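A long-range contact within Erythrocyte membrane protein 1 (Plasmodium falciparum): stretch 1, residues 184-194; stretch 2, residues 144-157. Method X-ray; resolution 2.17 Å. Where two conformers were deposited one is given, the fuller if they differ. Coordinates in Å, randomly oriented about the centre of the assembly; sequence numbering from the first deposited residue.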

ATOM      1  N   TYR A 184       5.575  -1.189   1.035  1.00 27.40           N
ATOM      2  CA  TYR A 184       4.312  -0.544   0.681  1.00 26.91           C
ATOM      3  C   TYR A 184       4.447   0.975   0.669  1.00 31.84           C
ATOM      4  O   TYR A 184       3.856   1.649  -0.184  1.00 36.31           O
ATOM      5  CB  TYR A 184       3.212  -0.965   1.657  1.00 28.02           C
ATOM      6  CG  TYR A 184       2.811  -2.424   1.585  1.00 33.62           C
ATOM      7  CD1 TYR A 184       2.757  -3.092   0.367  1.00 37.35           C
ATOM      8  CD2 TYR A 184       2.477  -3.130   2.740  1.00 35.66           C
ATOM      9  CE1 TYR A 184       2.384  -4.423   0.297  1.00 37.59           C
ATOM     10  CE2 TYR A 184       2.107  -4.463   2.682  1.00 34.78           C
ATOM     11  CZ  TYR A 184       2.060  -5.104   1.455  1.00 36.86           C
ATOM     12  OH  TYR A 184       1.691  -6.428   1.385  1.00 38.01           O
ATOM     13  N   SER A 185       5.206   1.537   1.616  1.00 30.76           N
ATOM     14  CA  SER A 185       5.380   2.986   1.665  0.50 28.50           C
ATOM     15  C   SER A 185       6.228   3.482   0.501  1.00 28.96           C
ATOM     16  O   SER A 185       5.971   4.559  -0.049  1.00 34.08           O
ATOM     17  CB  SER A 185       6.014   3.398   2.993  0.50 30.70           C
ATOM     18  OG  SER A 185       6.496   4.731   2.934  0.50 27.24           O
ATOM     19  N   PHE A 186       7.255   2.717   0.123  1.00 28.58           N
ATOM     20  CA  PHE A 186       8.045   3.059  -1.057  1.00 30.13           C
ATOM     21  C   PHE A 186       7.179   3.055  -2.313  1.00 32.25           C
ATOM     22  O   PHE A 186       7.338   3.910  -3.192  1.00 33.85           O
ATOM     23  CB  PHE A 186       9.216   2.080  -1.197  1.00 31.63           C
ATOM     24  CG  PHE A 186       9.891   2.101  -2.548  1.00 31.71           C
ATOM     25  CD1 PHE A 186      10.769   3.118  -2.889  1.00 33.49           C
ATOM     26  CD2 PHE A 186       9.669   1.081  -3.463  1.00 33.84           C
ATOM     27  CE1 PHE A 186      11.401   3.130  -4.129  1.00 34.56           C
ATOM     28  CE2 PHE A 186      10.295   1.086  -4.705  1.00 32.09           C
ATOM     29  CZ  PHE A 186      11.163   2.112  -5.035  1.00 32.14           C
ATOM     30  N   ALA A 187       6.239   2.112  -2.404  1.00 30.38           N
ATOM     31  CA  ALA A 187       5.386   2.041  -3.587  1.00 32.81           C
ATOM     32  C   ALA A 187       4.347   3.156  -3.589  1.00 35.84           C
ATOM     33  O   ALA A 187       4.061   3.741  -4.641  1.00 31.91           O
ATOM     34  CB  ALA A 187       4.712   0.673  -3.665  1.00 30.03           C
ATOM     35  N   ASP A 188       3.776   3.467  -2.418  1.00 33.24           N
ATOM     36  CA  ASP A 188       2.822   4.569  -2.318  1.00 27.38           C
ATOM     37  C   ASP A 188       3.466   5.897  -2.693  1.00 28.50           C
ATOM     38  O   ASP A 188       2.840   6.730  -3.358  1.00 32.73           O
ATOM     39  CB  ASP A 188       2.244   4.645  -0.901  1.00 23.73           C
ATOM     40  CG  ASP A 188       1.199   3.570  -0.630  1.00 33.46           C
ATOM     41  OD1 ASP A 188       0.778   2.870  -1.584  1.00 31.18           O
ATOM     42  OD2 ASP A 188       0.797   3.424   0.543  1.00 24.55           O
ATOM     43  N   LEU A 189       4.716   6.116  -2.271  1.00 32.13           N
ATOM     44  CA  LEU A 189       5.383   7.382  -2.562  1.00 35.49           C
ATOM     45  C   LEU A 189       5.631   7.542  -4.058  1.00 34.98           C
ATOM     46  O   LEU A 189       5.495   8.643  -4.601  1.00 36.91           O
ATOM     47  CB  LEU A 189       6.693   7.479  -1.777  1.00 37.16           C
ATOM     48  CG  LEU A 189       7.477   8.792  -1.827  1.00 40.59           C
ATOM     49  CD1 LEU A 189       6.599   9.979  -1.449  1.00 41.33           C
ATOM     50  CD2 LEU A 189       8.697   8.724  -0.908  1.00 42.39           C
ATOM     51  N   GLY A 190       5.986   6.454  -4.740  1.00 37.00           N
ATOM     52  CA  GLY A 190       6.104   6.512  -6.189  1.00 35.41           C
ATOM     53  C   GLY A 190       4.791   6.853  -6.868  1.00 33.57           C
ATOM     54  O   GLY A 190       4.764   7.597  -7.851  1.00 35.39           O
ATOM     55  N   ASP A 191       3.680   6.322  -6.347  1.00 27.96           N
ATOM     56  CA  ASP A 191       2.382   6.645  -6.930  1.00 28.32           C
ATOM     57  C   ASP A 191       1.957   8.076  -6.619  1.00 30.71           C
ATOM     58  O   ASP A 191       1.221   8.682  -7.407  1.00 32.23           O
ATOM     59  CB  ASP A 191       1.331   5.639  -6.458  1.00 25.25           C
ATOM     60  CG  ASP A 191       1.417   4.316  -7.214  1.00 29.00           C
ATOM     61  OD1 ASP A 191       2.228   4.233  -8.164  1.00 25.03           O
ATOM     62  OD2 ASP A 191       0.688   3.364  -6.858  1.00 33.22           O
ATOM     63  N   ILE A 192       2.411   8.637  -5.494  1.00 30.12           N
ATOM     64  CA  ILE A 192       2.123  10.040  -5.205  1.00 27.58           C
ATOM     65  C   ILE A 192       2.862  10.945  -6.181  1.00 32.17           C
ATOM     66  O   ILE A 192       2.289  11.901  -6.718  1.00 38.37           O
ATOM     67  CB  ILE A 192       2.483  10.378  -3.745  1.00 31.90           C
ATOM     68  CG1 ILE A 192       1.581   9.617  -2.772  1.00 31.94           C
ATOM     69  CG2 ILE A 192       2.371  11.875  -3.498  1.00 28.43           C
ATOM     70  CD1 ILE A 192       1.869   9.920  -1.316  1.00 34.57           C
ATOM     71  N   ILE A 193       4.141  10.659  -6.426  1.00 30.80           N
ATOM     72  CA  ILE A 193       4.935  11.480  -7.336  1.00 32.59           C
ATOM     73  C   ILE A 193       4.400  11.384  -8.762  1.00 31.31           C
ATOM     74  O   ILE A 193       4.323  12.391  -9.477  1.00 35.95           O
ATOM     75  CB  ILE A 193       6.418  11.071  -7.255  1.00 41.52           C
ATOM     76  CG1 ILE A 193       6.943  11.245  -5.828  1.00 44.48           C
ATOM     77  CG2 ILE A 193       7.256  11.886  -8.226  1.00 45.51           C
ATOM     78  CD1 ILE A 193       6.832  12.661  -5.310  1.00 45.30           C
ATOM     79  N   ARG A 194       4.024  10.186  -9.202  1.00 30.81           N
ATOM     80  CA  ARG A 194       3.549  10.007 -10.571  1.00 32.69           C
ATOM     81  C   ARG A 194       2.087  10.397 -10.754  1.00 33.24           C
ATOM     82  O   ARG A 194       1.644  10.536 -11.899  1.00 33.94           O
ATOM     83  CB  ARG A 194       3.750   8.555 -11.023  1.00 25.04           C
ATOM     84  CG  ARG A 194       5.204   8.159 -11.272  1.00 32.44           C
ATOM     85  CD  ARG A 194       5.350   6.651 -11.520  1.00 29.67           C
ATOM     86  NE  ARG A 194       4.968   5.868 -10.347  1.00 30.27           N
ATOM     87  CZ  ARG A 194       5.206   4.568 -10.190  1.00 31.48           C
ATOM     88  NH1 ARG A 194       5.837   3.882 -11.137  1.00 28.96           N
ATOM     89  NH2 ARG A 194       4.814   3.953  -9.078  1.00 32.94           N
TER
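Stretch 2 144-157: DVQLAAKMDADEII

This is a sparse, near-antiparallel packing of two helices from one chain, held by a short row of aliphatic contacts and closed at one end by a single very short hydrogen bond. Stretch 2 is helical from D144 to I157, with phi and psi staying close to -70° and -40° and an unbroken ladder of i to i+4 backbone hydrogen bonds; A149 N to V145 O, at 3.0 Å, is typical. It belongs to a longer helix that extends beyond both ends of the segment. Its axis passes the axis of stretch 1 at 10.6 Å, and the N-to-C directions make an angle of 149°. That separation is wide for a helix pair, and the two stretches together bury just 259 Å².

The near-antiparallel course sets the order of partners. As stretch 1 advances from S185 through L189 to I193, its partners on stretch 2 run back from I156 and D152 through A149 to V145. On both sides the contacting positions recur every three or four residues, the spacing that keeps side chains on one face of a helix. The nearest CA atoms are those of S185 and A153, 7.7 Å apart, yet A153 points its CB sideways and makes no close contact.

At the S185 end, the serine donates from OG to OD2 of D152 at 2.5 Å. Both residues direct CA-to-CB toward the opposing helix, and both take chi1 near t, at 165° and -169°. The other carboxylate oxygen of D152, OD1, is hydrogen-bonded elsewhere in the structure, so the acid is satisfied although buried. One turn further along stretch 2, I156 reaches back to the same serine, its CD1 lying 3.8 Å from S185 CB; the polar contact thus has an apolar neighbour.

L189 is the centre of the aliphatic row, and at 61 Å² it has the largest area covered by the other stretch. Its CD2 lies 3.9 Å from A149 CB and 4.0 Å from V145 CG1, so one methyl meets two residues a turn apart. The same CD2 is also 4.0 Å from V145 O, a carbonyl already engaged in the helical ladder. V145 then serves a second partner: its CG2 stands 4.0 Å from I193 CD1, which ends the row.

The rule to read here is economy: three positions on stretch 1, spaced by four, carry the close contacts, with leucine, isoleucine, valine and alanine side chains meeting across the space between the axes and one buried serine-aspartate pair adding a directional tie.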

ATOM      1  N   ASP A 144      13.767  16.447  -1.043  1.00 47.05           N
ATOM      2  CA  ASP A 144      12.572  16.359  -0.210  1.00 47.38           C
ATOM      3  C   ASP A 144      11.908  14.991  -0.313  1.00 48.19           C
ATOM      4  O   ASP A 144      11.284  14.534   0.652  1.00 49.19           O
ATOM      5  CB  ASP A 144      11.591  17.471  -0.582  1.00 49.40           C
ATOM      6  CG  ASP A 144      11.719  18.691   0.324  1.00 56.88           C
ATOM      7  OD1 ASP A 144      11.718  18.516   1.564  1.00 57.03           O
ATOM      8  OD2 ASP A 144      11.832  19.821  -0.201  1.00 60.07           O
ATOM      9  N   VAL A 145      12.028  14.321  -1.461  1.00 48.77           N
ATOM     10  CA  VAL A 145      11.487  12.971  -1.584  1.00 43.59           C
ATOM     11  C   VAL A 145      12.310  11.993  -0.754  1.00 43.22           C
ATOM     12  O   VAL A 145      11.762  11.087  -0.113  1.00 42.19           O
ATOM     13  CB  VAL A 145      11.422  12.551  -3.065  1.00 40.27           C
ATOM     14  CG1 VAL A 145      11.039  11.083  -3.190  1.00 34.85           C
ATOM     15  CG2 VAL A 145      10.431  13.422  -3.817  1.00 37.72           C
ATOM     16  N   GLN A 146      13.636  12.159  -0.748  1.00 43.53           N
ATOM     17  CA  GLN A 146      14.482  11.289   0.061  1.00 45.49           C
ATOM     18  C   GLN A 146      14.314  11.565   1.550  1.00 48.12           C
ATOM     19  O   GLN A 146      14.406  10.639   2.364  1.00 45.92           O
ATOM     20  CB  GLN A 146      15.947  11.446  -0.346  1.00 45.98           C
ATOM     21  CG  GLN A 146      16.289  10.821  -1.692  1.00 46.38           C
ATOM     22  CD  GLN A 146      17.756  10.964  -2.042  1.00 48.54           C
ATOM     23  OE1 GLN A 146      18.270  12.074  -2.163  1.00 51.82           O
ATOM     24  NE2 GLN A 146      18.441   9.838  -2.199  1.00 48.30           N
ATOM     25  N   LEU A 147      14.073  12.824   1.926  1.00 51.52           N
ATOM     26  CA  LEU A 147      13.819  13.131   3.330  1.00 55.06           C
ATOM     27  C   LEU A 147      12.520  12.491   3.802  1.00 53.41           C
ATOM     28  O   LEU A 147      12.465  11.920   4.898  1.00 54.34           O
ATOM     29  CB  LEU A 147      13.779  14.644   3.545  1.00 59.86           C
ATOM     30  CG  LEU A 147      13.458  15.096   4.971  1.00 64.56           C
ATOM     31  CD1 LEU A 147      14.590  14.737   5.924  1.00 66.39           C
ATOM     32  CD2 LEU A 147      13.169  16.588   5.018  1.00 67.83           C
ATOM     33  N   ALA A 148      11.466  12.567   2.986  1.00 50.31           N
ATOM     34  CA  ALA A 148      10.199  11.950   3.362  1.00 45.82           C
ATOM     35  C   ALA A 148      10.322  10.434   3.432  1.00 44.90           C
ATOM     36  O   ALA A 148       9.775   9.804   4.344  1.00 43.53           O
ATOM     37  CB  ALA A 148       9.102  12.359   2.380  1.00 37.20           C
ATOM     38  N   ALA A 149      11.053   9.832   2.488  1.00 44.06           N
ATOM     39  CA  ALA A 149      11.200   8.380   2.477  1.00 40.48           C
ATOM     40  C   ALA A 149      11.956   7.882   3.705  1.00 43.20           C
ATOM     41  O   ALA A 149      11.601   6.846   4.280  1.00 44.21           O
ATOM     42  CB  ALA A 149      11.907   7.937   1.196  1.00 32.98           C
ATOM     43  N   LYS A 150      12.998   8.604   4.124  1.00 43.98           N
ATOM     44  CA  LYS A 150      13.789   8.163   5.272  1.00 46.51           C
ATOM     45  C   LYS A 150      13.019   8.332   6.578  1.00 43.92           C
ATOM     46  O   LYS A 150      13.007   7.427   7.422  1.00 43.36           O
ATOM     47  CB  LYS A 150      15.112   8.925   5.331  1.00 50.20           C
ATOM     48  CG  LYS A 150      15.874   8.725   6.638  1.00 55.06           C
ATOM     49  CD  LYS A 150      17.211   9.449   6.639  1.00 56.64           C
ATOM     50  CE  LYS A 150      17.875   9.377   8.003  1.00 64.56           C
ATOM     51  NZ  LYS A 150      17.057  10.044   9.060  1.00 69.62           N
ATOM     52  N   MET A 151      12.369   9.483   6.766  1.00 42.85           N
ATOM     53  CA  MET A 151      11.630   9.709   8.004  0.50 44.92           C
ATOM     54  C   MET A 151      10.387   8.832   8.091  1.00 44.00           C
ATOM     55  O   MET A 151       9.995   8.428   9.190  1.00 39.64           O
ATOM     56  CB  MET A 151      11.252  11.186   8.136  0.50 47.28           C
ATOM     57  CG  MET A 151      12.447  12.123   8.251  0.50 50.42           C
ATOM     58  SD  MET A 151      11.995  13.834   8.612  0.50 54.04           S
ATOM     59  CE  MET A 151      11.317  13.672  10.262  0.50 54.92           C
ATOM     60  N   ASP A 152       9.757   8.520   6.954  1.00 37.94           N
ATOM     61  CA  ASP A 152       8.585   7.649   7.002  1.00 37.02           C
ATOM     62  C   ASP A 152       8.986   6.213   7.318  1.00 39.99           C
ATOM     63  O   ASP A 152       8.282   5.515   8.058  1.00 42.09           O
ATOM     64  CB  ASP A 152       7.807   7.718   5.683  1.00 34.64           C
ATOM     65  CG  ASP A 152       6.444   7.041   5.770  1.00 37.19           C
ATOM     66  OD1 ASP A 152       5.612   7.459   6.609  1.00 38.15           O
ATOM     67  OD2 ASP A 152       6.200   6.092   4.995  1.00 36.72           O
ATOM     68  N   ALA A 153      10.120   5.759   6.776  1.00 39.52           N
ATOM     69  CA  ALA A 153      10.618   4.427   7.105  1.00 38.58           C
ATOM     70  C   ALA A 153      10.998   4.323   8.577  1.00 41.33           C
ATOM     71  O   ALA A 153      10.730   3.304   9.224  1.00 41.39           O
ATOM     72  CB  ALA A 153      11.813   4.080   6.220  1.00 36.98           C
ATOM     73  N   ASP A 154      11.633   5.362   9.122  1.00 45.55           N
ATOM     74  CA  ASP A 154      12.002   5.338  10.535  1.00 47.35           C
ATOM     75  C   ASP A 154      10.764   5.337  11.424  1.00 45.21           C
ATOM     76  O   ASP A 154      10.725   4.638  12.443  1.00 44.68           O
ATOM     77  CB  ASP A 154      12.910   6.526  10.857  1.00 54.00           C
ATOM     78  CG  ASP A 154      13.389   6.526  12.299  1.00 72.87           C
ATOM     79  OD1 ASP A 154      14.098   5.575  12.698  1.00 79.20           O
ATOM     80  OD2 ASP A 154      13.061   7.482  13.035  1.00 78.13           O
ATOM     81  N   GLU A 155       9.733   6.096  11.043  1.00 45.62           N
ATOM     82  CA  GLU A 155       8.508   6.142  11.832  1.00 47.05           C
ATOM     83  C   GLU A 155       7.745   4.823  11.771  1.00 48.88           C
ATOM     84  O   GLU A 155       7.100   4.437  12.753  1.00 53.93           O
ATOM     85  CB  GLU A 155       7.620   7.291  11.353  1.00 49.60           C
ATOM     86  CG  GLU A 155       6.520   7.681  12.324  1.00 55.46           C
ATOM     87  CD  GLU A 155       7.053   8.397  13.552  1.00 63.74           C
ATOM     88  OE1 GLU A 155       8.152   8.983  13.472  1.00 66.41           O
ATOM     89  OE2 GLU A 155       6.374   8.374  14.599  1.00 68.90           O
ATOM     90  N   ILE A 156       7.800   4.122  10.635  1.00 45.71           N
ATOM     91  CA  ILE A 156       7.108   2.840  10.516  1.00 39.36           C
ATOM     92  C   ILE A 156       7.714   1.819  11.469  1.00 38.75           C
ATOM     93  O   ILE A 156       6.995   1.097  12.172  1.00 39.52           O
ATOM     94  CB  ILE A 156       7.150   2.339   9.058  1.00 38.19           C
ATOM     95  CG1 ILE A 156       6.179   3.132   8.184  1.00 35.87           C
ATOM     96  CG2 ILE A 156       6.828   0.854   8.991  1.00 35.13           C
ATOM     97  CD1 ILE A 156       6.316   2.825   6.701  1.00 31.33           C
ATOM     98  N   ILE A 157       9.044   1.742  11.510  1.00 39.76           N
ATOM     99  CA  ILE A 157       9.709   0.761  12.362  1.00 44.45           C
ATOM    100  C   ILE A 157       9.393   1.023  13.832  1.00 48.71           C
ATOM    101  O   ILE A 157       9.044   0.100  14.579  1.00 49.59           O
ATOM    102  CB  ILE A 157      11.224   0.767  12.088  1.00 46.91           C
ATOM    103  CG1 ILE A 157      11.485   0.329  10.643  1.00 48.90           C
ATOM    104  CG2 ILE A 157      11.962  -0.115  13.089  1.00 48.40           C
ATOM    105  CD1 ILE A 157      12.932   0.406  10.214  1.00 52.63           C
TER